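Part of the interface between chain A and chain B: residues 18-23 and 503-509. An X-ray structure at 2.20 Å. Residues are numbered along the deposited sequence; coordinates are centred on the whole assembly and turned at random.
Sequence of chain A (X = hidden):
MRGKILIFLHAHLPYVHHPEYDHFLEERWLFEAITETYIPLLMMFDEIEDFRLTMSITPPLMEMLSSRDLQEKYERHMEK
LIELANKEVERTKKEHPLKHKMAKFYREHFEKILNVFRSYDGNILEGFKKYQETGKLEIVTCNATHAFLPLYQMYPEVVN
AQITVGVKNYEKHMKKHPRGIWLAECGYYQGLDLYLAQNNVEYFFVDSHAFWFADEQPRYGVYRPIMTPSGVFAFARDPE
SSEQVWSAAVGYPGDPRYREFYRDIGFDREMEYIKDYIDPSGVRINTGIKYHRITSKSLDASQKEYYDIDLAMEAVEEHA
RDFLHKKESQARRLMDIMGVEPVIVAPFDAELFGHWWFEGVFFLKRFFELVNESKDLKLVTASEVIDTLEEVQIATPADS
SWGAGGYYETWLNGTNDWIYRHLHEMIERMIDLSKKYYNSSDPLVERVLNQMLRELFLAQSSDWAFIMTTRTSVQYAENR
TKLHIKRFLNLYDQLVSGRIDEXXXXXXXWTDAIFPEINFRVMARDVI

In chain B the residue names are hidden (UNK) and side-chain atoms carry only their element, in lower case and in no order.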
# COMPACT_ATOMS: atom_id res chain seq x y z
N HIS A 18 -4.74 -16.76 17.00
CA HIS A 18 -5.14 -15.40 17.37
C HIS A 18 -6.28 -15.39 18.40
O HIS A 18 -7.45 -15.11 18.06
CB HIS A 18 -5.50 -14.62 16.13
CG HIS A 18 -4.32 -14.35 15.26
ND1 HIS A 18 -3.33 -13.45 15.61
CD2 HIS A 18 -3.94 -14.88 14.08
CE1 HIS A 18 -2.41 -13.43 14.67
NE2 HIS A 18 -2.75 -14.28 13.73
N PRO A 19 -5.95 -15.72 19.67
CA PRO A 19 -7.01 -15.75 20.66
C PRO A 19 -7.51 -14.34 21.03
O PRO A 19 -8.53 -14.23 21.68
CB PRO A 19 -6.36 -16.44 21.85
CG PRO A 19 -4.93 -16.22 21.70
CD PRO A 19 -4.64 -16.07 20.24
N GLU A 20 -6.80 -13.30 20.59
CA GLU A 20 -7.26 -11.91 20.80
C GLU A 20 -8.51 -11.52 19.98
O GLU A 20 -9.12 -10.49 20.29
CB GLU A 20 -6.13 -10.86 20.73
CG GLU A 20 -5.16 -10.88 19.57
CD GLU A 20 -4.12 -12.00 19.66
OE1 GLU A 20 -4.49 -13.14 19.38
OE2 GLU A 20 -2.93 -11.73 19.99
N TYR A 21 -8.89 -12.33 18.98
CA TYR A 21 -10.11 -12.16 18.18
C TYR A 21 -11.03 -13.38 18.19
O TYR A 21 -10.61 -14.49 18.53
CB TYR A 21 -9.78 -11.76 16.73
CG TYR A 21 -8.82 -10.59 16.66
CD1 TYR A 21 -7.45 -10.81 16.40
CD2 TYR A 21 -9.25 -9.29 16.92
CE1 TYR A 21 -6.55 -9.74 16.35
CE2 TYR A 21 -8.35 -8.21 16.88
CZ TYR A 21 -7.00 -8.44 16.58
OH TYR A 21 -6.11 -7.37 16.55
N ASP A 22 -12.29 -13.16 17.79
CA ASP A 22 -13.41 -14.10 17.95
C ASP A 22 -13.67 -14.83 16.65
O ASP A 22 -14.13 -15.98 16.66
CB ASP A 22 -14.67 -13.33 18.38
CG ASP A 22 -15.54 -14.10 19.38
OD1 ASP A 22 -15.00 -14.87 20.22
OD2 ASP A 22 -16.78 -13.90 19.33
N HIS A 23 -13.45 -14.12 15.54
CA HIS A 23 -13.24 -14.69 14.19
C HIS A 23 -12.03 -13.95 13.59
O HIS A 23 -11.96 -12.72 13.63
CB HIS A 23 -14.45 -14.53 13.21
CG HIS A 23 -15.77 -14.26 13.87
ND1 HIS A 23 -16.39 -13.02 13.82
CD2 HIS A 23 -16.61 -15.07 14.57
CE1 HIS A 23 -17.54 -13.07 14.48
NE2 HIS A 23 -17.69 -14.31 14.94
N UNK B 503 -10.15 -14.81 28.99
CA UNK B 503 -8.75 -14.54 28.70
C UNK B 503 -8.59 -13.40 27.69
O UNK B 503 -7.69 -12.57 27.82
c UNK B 503 -7.85 -16.88 29.25
c UNK B 503 -8.06 -15.82 28.18
c UNK B 503 -6.67 -17.79 28.91
o UNK B 503 -6.88 -18.77 28.14
o UNK B 503 -5.54 -17.51 29.41
N UNK B 504 -9.45 -13.42 26.67
CA UNK B 504 -9.56 -12.33 25.73
C UNK B 504 -9.98 -11.03 26.45
O UNK B 504 -9.35 -10.00 26.27
c UNK B 504 -10.59 -12.65 24.63
s UNK B 504 -12.04 -11.65 22.44
c UNK B 504 -10.56 -11.62 23.49
c UNK B 504 -11.74 -13.14 21.50
N UNK B 505 -11.02 -11.10 27.29
CA UNK B 505 -11.46 -9.95 28.09
C UNK B 505 -10.33 -9.36 28.92
O UNK B 505 -10.16 -8.15 28.97
c UNK B 505 -14.11 -9.79 30.96
c UNK B 505 -13.64 -7.93 29.32
c UNK B 505 -12.65 -10.29 28.98
c UNK B 505 -13.09 -9.20 30.00
N UNK B 506 -9.54 -10.21 29.55
CA UNK B 506 -8.41 -9.73 30.33
C UNK B 506 -7.34 -9.12 29.43
O UNK B 506 -6.53 -8.30 29.86
n UNK B 506 -6.80 -13.10 32.72
c UNK B 506 -8.54 -11.40 32.25
c UNK B 506 -7.28 -14.34 32.58
n UNK B 506 -6.50 -15.29 32.04
c UNK B 506 -7.76 -10.88 31.09
n UNK B 506 -8.53 -14.64 32.98
c UNK B 506 -7.55 -11.98 33.28
N UNK B 507 -7.31 -9.58 28.18
CA UNK B 507 -6.29 -9.08 27.27
C UNK B 507 -6.70 -7.62 27.00
O UNK B 507 -5.95 -6.70 27.31
o UNK B 507 -3.38 -6.93 22.07
c UNK B 507 -6.03 -8.91 23.68
c UNK B 507 -6.15 -9.93 25.99
c UNK B 507 -4.15 -8.69 25.15
c UNK B 507 -4.08 -7.66 23.00
c UNK B 507 -5.42 -9.18 24.92
c UNK B 507 -5.36 -8.15 22.72
c UNK B 507 -3.47 -7.92 24.21
N UNK B 508 -7.91 -7.43 26.48
CA UNK B 508 -8.54 -6.12 26.33
C UNK B 508 -8.47 -5.18 27.55
O UNK B 508 -8.13 -4.00 27.41
c UNK B 508 -11.77 -7.76 22.95
c UNK B 508 -10.01 -6.31 25.95
c UNK B 508 -9.16 -7.25 23.74
c UNK B 508 -10.23 -6.93 24.60
c UNK B 508 -10.72 -8.09 22.09
c UNK B 508 -11.51 -7.22 24.18
o UNK B 508 -11.06 -8.65 20.86
c UNK B 508 -9.40 -7.83 22.46
N UNK B 509 -8.76 -5.70 28.75
CA UNK B 509 -8.64 -4.89 29.97
C UNK B 509 -7.23 -4.35 30.17
O UNK B 509 -7.02 -3.30 30.78
c UNK B 509 -10.59 -5.78 31.33
o UNK B 509 -10.24 -7.74 32.67
c UNK B 509 -11.01 -6.78 32.42
c UNK B 509 -9.09 -5.64 31.22
o UNK B 509 -12.11 -6.62 33.03

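Position 503 opens this stretch of chain B, which is helical throughout. Its side chain has three carbons, and the third carries two oxygens. That is a carboxylate at the end of two methylenes. The side chain touches nothing on the chain A stretch. The residue is B:Glu503.

Position 504 has four side-chain atoms in an unbranched row: two carbons, a sulfur and one more carbon. CA to CB points toward chain A. The terminal carbon lies 3.4 Å from A:Pro19 O and 3.4 Å from A:Tyr21 C. A thioether with a terminal methyl identifies B:Met504. Its chi angles are t, t and m. The methyl B:Met504 CE is also 3.8 Å from A:Asp22 N and 3.9 Å from A:Asp22 OD1. Further back along the chain, B:Met504 CG is 3.7 Å from A:Glu20 O. The side chain packs mainly against backbone atoms of the turn and of A:Asp22, which follows it.

Position 505 has four side-chain carbons, forked at the second. The chain A stretch is out of its reach. The residue is B:Leu505, which is buried, but not by this stretch of chain A.

Position 506 has three carbons, a nitrogen, and then a carbon carrying two more nitrogens. This is a guanidinium group, and it makes no contact with the chain A stretch. The residue is B:Arg506. It forms a salt bridge within the helix, with B:Arg506 NH1 3.6 Å from B:Glu503 OE1. The two residues are three apart, so their side chains can meet along the helix surface.

Position 507 has one carbon and then a ring of six carbons bearing one oxygen. CA to CB points toward chain A. A ring carbon comes within 3.4 Å of A:Glu20 CB. A phenol ring means B:Tyr507. The ring atom in this contact is CE2. The hydroxyl is hydrogen-bonded elsewhere in the structure.

Position 508 has the same makeup: one carbon, a six-carbon ring and one oxygen. CA to CB points sideways, but the end of the side chain comes nearer to chain A. The oxygen lies 2.7 Å from A:Glu20 O. The residue is B:Tyr508. Its OH is the donor in a hydrogen bond to A:Glu20 O. B:Tyr508 OH is also 4.4 Å from A:Tyr21 CD2.

Position 509 has three carbons, the third carrying two oxygens. The chain A stretch is out of its reach. The residue is B:Glu509. Its carboxylate oxygens are hydrogen-bonded elsewhere in the structure.

The contact sets one helix surface against a type I turn from A:His18 to A:Tyr21. The turn has its own backbone hydrogen bond, from A:Tyr21 N to A:His18 O at 3.3 Å. Positions 504, 507 and 508 make all the close contacts, because helical spacing brings them to one side. A:Glu20 touches all three. B:Met504 contributes the largest covered area on the helix. The hydrogen bond from B:Tyr508 OH to A:Glu20 O adds a polar link to this packing. The two stretches bury 255 Å² in total.

Chain B 503-509: EMLRYYE
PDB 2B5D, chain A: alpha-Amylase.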